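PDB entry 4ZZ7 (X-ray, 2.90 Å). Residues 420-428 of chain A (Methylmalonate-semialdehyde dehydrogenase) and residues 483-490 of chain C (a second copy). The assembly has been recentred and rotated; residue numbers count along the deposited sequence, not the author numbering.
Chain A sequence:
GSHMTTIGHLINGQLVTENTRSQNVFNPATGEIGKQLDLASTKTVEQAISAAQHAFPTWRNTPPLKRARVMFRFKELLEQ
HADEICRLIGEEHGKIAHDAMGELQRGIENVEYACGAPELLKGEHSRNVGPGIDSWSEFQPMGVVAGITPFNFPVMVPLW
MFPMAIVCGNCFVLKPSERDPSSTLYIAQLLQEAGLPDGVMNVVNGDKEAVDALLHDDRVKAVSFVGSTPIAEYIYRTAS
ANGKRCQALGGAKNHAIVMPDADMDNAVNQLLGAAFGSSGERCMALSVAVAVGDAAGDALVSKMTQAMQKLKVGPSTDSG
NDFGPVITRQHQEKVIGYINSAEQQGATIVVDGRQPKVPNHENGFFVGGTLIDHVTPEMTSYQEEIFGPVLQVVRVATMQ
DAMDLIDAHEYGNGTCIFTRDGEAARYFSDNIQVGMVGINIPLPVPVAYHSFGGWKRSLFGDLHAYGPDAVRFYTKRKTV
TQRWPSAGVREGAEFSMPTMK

Chain A, residues 420-428: RDGEAARYF
Chain C (483-490) RWPSAGVR

What polar interaction ties the two copies together? Glu A423 and Arg C490 form a salt bridge, with Arg C490 NH2 donating a hydrogen bond to Glu A423 OE2 at 3.2 Å and an N-H...acceptor angle of 140°. Glu A423 reaches it with chi1 -157° (t), chi2 -88° (m) and chi3 -25°. Arg C490 bends back over the helix with chi1 -170° (t), chi2 -100°, between wells, chi3 -72° (m) and chi4 165°. The same guanidinium lies flat on Tyr A427, planes at 27° and centres 4.4 Å apart, with Arg C490 CZ only 11° off the ring normal. A planar cation suits this place because it can meet a carboxylate and cover an aromatic face at once. Tyr A427 offers that face with chi1 -177° (t) and chi2 82°, its CG 4.0 Å from Arg C490 NE, while its hydroxyl is hydrogen-bonded elsewhere in the structure.

What backbone carries these groups? In chain A, Arg A420 (phi/psi -103/-21) and Asp A421 (-80/134) lead into a helix that begins at Gly A422 and continues beyond Phe A428, with phi from -76 to -53 and psi from -57 to -37. Its i to i+4 bonds start with Ala A425 N to Asp A421 O at 3.2 Å and end with Phe A428 N to Ala A424 O at 3.0 Å. Asp A421, chi1 -179° (t) and chi2 51°, caps the helix: its OD2 accepts from Ala A424 N at 3.0 Å. Chain C is irregular: Arg C483 is extended (-157/143), Trp C484 follows at -128/84 and Pro C485 at -70/-38, then Ser C486 at -85/95 and Ala C487 at -93/42, and Gly C488 and Val C489 lie near -73/-41. It passes the first turn so that the CA atoms of Glu A423 and Trp C484 are 4.8 Å apart and those of Ala A424 and Arg C490 5.4 Å.

Why does a glycine face the tryptophan? Trp C484, buried with chi1 -65° (m) and chi2 114°, lays one indole face over the start of the helix. Gly A422 CA sits 3.6 Å from the centroid of the six-membered ring of Trp C484, 10° off its normal, a CH-pi contact. An ideal CB on Gly A422 would fall 2.4 Å from Trp C484 CZ2, a clash, so the missing side chain permits this close approach. Gly A422 O lies 3.3 Å from Trp C484 CD1.

How does packing complete the contact? The two stretches bury 544 Å² together, and Glu A423 gives the largest share: its CG touches Trp C484 O at 3.2 Å and its OE2 approaches Ala C487 CB at 3.0 Å. Val C489, chi1 172° (t), brings its CB to 3.8 Å from Asp A421 OD2. The small Ala A424 points toward chain C, its CB 4.5 Å from Arg C490 CB. Ala C487 to Arg C490 are poorly ordered, so the fine geometry there, including the salt bridge, deserves some caution.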

# COMPACT_ATOMS: atom_id res chain seq x y z
N ARG A 420 -19.44 -5.30 26.68
CA ARG A 420 -18.15 -4.96 27.30
C ARG A 420 -17.11 -6.00 26.98
O ARG A 420 -15.93 -5.71 27.03
CB ARG A 420 -18.30 -4.75 28.84
CG ARG A 420 -19.33 -3.67 29.21
CD ARG A 420 -19.34 -3.15 30.66
NE ARG A 420 -18.10 -2.42 30.92
CZ ARG A 420 -17.02 -2.92 31.54
NH1 ARG A 420 -17.01 -4.17 32.00
NH2 ARG A 420 -15.92 -2.17 31.68
N ASP A 421 -17.55 -7.20 26.62
CA ASP A 421 -16.67 -8.36 26.41
C ASP A 421 -15.95 -8.39 25.06
O ASP A 421 -16.58 -8.22 24.01
CB ASP A 421 -17.46 -9.68 26.58
CG ASP A 421 -16.60 -10.90 26.41
OD1 ASP A 421 -15.54 -10.97 27.07
OD2 ASP A 421 -16.96 -11.79 25.60
N GLY A 422 -14.65 -8.68 25.10
CA GLY A 422 -13.81 -8.70 23.92
C GLY A 422 -14.01 -9.88 23.01
O GLY A 422 -13.93 -9.76 21.78
N GLU A 423 -14.27 -11.04 23.63
CA GLU A 423 -14.54 -12.29 22.91
C GLU A 423 -15.82 -12.21 22.08
O GLU A 423 -15.89 -12.77 20.97
CB GLU A 423 -14.66 -13.45 23.91
CG GLU A 423 -14.40 -14.86 23.36
CD GLU A 423 -15.62 -15.57 22.78
OE1 GLU A 423 -16.76 -15.26 23.17
OE2 GLU A 423 -15.42 -16.50 21.95
N ALA A 424 -16.82 -11.52 22.62
CA ALA A 424 -18.09 -11.41 21.93
C ALA A 424 -17.98 -10.43 20.79
O ALA A 424 -18.46 -10.71 19.68
CB ALA A 424 -19.20 -11.01 22.89
N ALA A 425 -17.33 -9.29 21.04
CA ALA A 425 -17.10 -8.29 19.99
C ALA A 425 -16.43 -8.92 18.77
O ALA A 425 -16.95 -8.81 17.69
CB ALA A 425 -16.27 -7.12 20.50
N ARG A 426 -15.32 -9.63 18.95
CA ARG A 426 -14.59 -10.22 17.82
C ARG A 426 -15.39 -11.26 17.07
O ARG A 426 -15.42 -11.26 15.83
CB ARG A 426 -13.26 -10.87 18.23
CG ARG A 426 -12.33 -11.00 17.02
CD ARG A 426 -11.33 -12.13 17.11
NE ARG A 426 -11.74 -13.30 16.32
CZ ARG A 426 -11.39 -13.57 15.05
NH1 ARG A 426 -11.82 -14.69 14.48
NH2 ARG A 426 -10.62 -12.75 14.34
N TYR A 427 -16.01 -12.17 17.81
CA TYR A 427 -16.81 -13.23 17.20
C TYR A 427 -17.95 -12.66 16.35
O TYR A 427 -18.23 -13.17 15.26
CB TYR A 427 -17.35 -14.16 18.28
CG TYR A 427 -18.13 -15.32 17.72
CD1 TYR A 427 -17.47 -16.46 17.23
CD2 TYR A 427 -19.52 -15.30 17.65
CE1 TYR A 427 -18.17 -17.54 16.71
CE2 TYR A 427 -20.22 -16.37 17.11
CZ TYR A 427 -19.54 -17.48 16.66
OH TYR A 427 -20.26 -18.52 16.15
N PHE A 428 -18.60 -11.60 16.86
CA PHE A 428 -19.65 -10.90 16.13
C PHE A 428 -19.07 -10.23 14.87
O PHE A 428 -19.50 -10.50 13.76
CB PHE A 428 -20.30 -9.87 17.04
CG PHE A 428 -21.35 -9.03 16.35
CD1 PHE A 428 -22.59 -9.55 16.05
CD2 PHE A 428 -21.09 -7.71 16.03
CE1 PHE A 428 -23.55 -8.78 15.43
CE2 PHE A 428 -22.06 -6.94 15.40
CZ PHE A 428 -23.30 -7.48 15.10
N ARG C 483 -6.17 -11.83 21.17
CA ARG C 483 -6.83 -13.12 21.32
C ARG C 483 -7.83 -13.09 22.49
O ARG C 483 -7.59 -12.49 23.52
CB ARG C 483 -5.77 -14.20 21.53
CG ARG C 483 -6.30 -15.55 22.00
CD ARG C 483 -5.15 -16.53 22.13
NE ARG C 483 -5.65 -17.84 22.51
CZ ARG C 483 -5.62 -18.35 23.74
NH1 ARG C 483 -6.14 -19.57 23.96
NH2 ARG C 483 -5.09 -17.68 24.78
N TRP C 484 -8.94 -13.76 22.32
CA TRP C 484 -9.96 -13.75 23.33
C TRP C 484 -10.35 -15.18 23.69
O TRP C 484 -11.30 -15.73 23.16
CB TRP C 484 -11.14 -12.98 22.80
CG TRP C 484 -10.87 -11.54 22.55
CD1 TRP C 484 -10.85 -10.92 21.37
CD2 TRP C 484 -10.59 -10.54 23.53
NE1 TRP C 484 -10.58 -9.59 21.53
CE2 TRP C 484 -10.42 -9.33 22.86
CE3 TRP C 484 -10.47 -10.56 24.93
CZ2 TRP C 484 -10.15 -8.12 23.52
CZ3 TRP C 484 -10.19 -9.37 25.59
CH2 TRP C 484 -10.03 -8.16 24.87
N PRO C 485 -9.59 -15.80 24.59
CA PRO C 485 -9.85 -17.19 24.88
C PRO C 485 -11.15 -17.39 25.62
O PRO C 485 -11.85 -18.35 25.34
CB PRO C 485 -8.67 -17.58 25.77
CG PRO C 485 -8.33 -16.34 26.50
CD PRO C 485 -8.61 -15.23 25.53
N SER C 486 -11.48 -16.48 26.54
CA SER C 486 -12.56 -16.71 27.51
C SER C 486 -13.92 -16.34 26.91
O SER C 486 -14.33 -15.17 26.95
CB SER C 486 -12.28 -15.99 28.84
OG SER C 486 -11.23 -16.61 29.60
N ALA C 487 -14.61 -17.34 26.36
CA ALA C 487 -15.88 -17.17 25.64
C ALA C 487 -17.13 -17.36 26.54
O ALA C 487 -18.12 -17.96 26.11
CB ALA C 487 -15.93 -18.13 24.45
N GLY C 488 -17.08 -16.80 27.76
CA GLY C 488 -18.16 -16.91 28.76
C GLY C 488 -19.45 -16.14 28.51
O GLY C 488 -20.55 -16.65 28.75
N VAL C 489 -19.32 -14.90 28.04
CA VAL C 489 -20.48 -14.04 27.75
C VAL C 489 -21.19 -14.52 26.48
O VAL C 489 -22.44 -14.54 26.43
CB VAL C 489 -20.06 -12.54 27.63
CG1 VAL C 489 -21.22 -11.65 27.14
CG2 VAL C 489 -19.54 -12.02 28.97
N ARG C 490 -20.41 -14.90 25.47
CA ARG C 490 -20.95 -15.35 24.19
C ARG C 490 -21.68 -16.69 24.34
O ARG C 490 -22.91 -16.75 24.28
CB ARG C 490 -19.86 -15.43 23.11
CG ARG C 490 -20.40 -15.66 21.71
CD ARG C 490 -20.30 -17.10 21.29
NE ARG C 490 -18.92 -17.44 21.03
CZ ARG C 490 -18.46 -18.68 20.92
NH1 ARG C 490 -19.27 -19.73 21.05
NH2 ARG C 490 -17.16 -18.88 20.68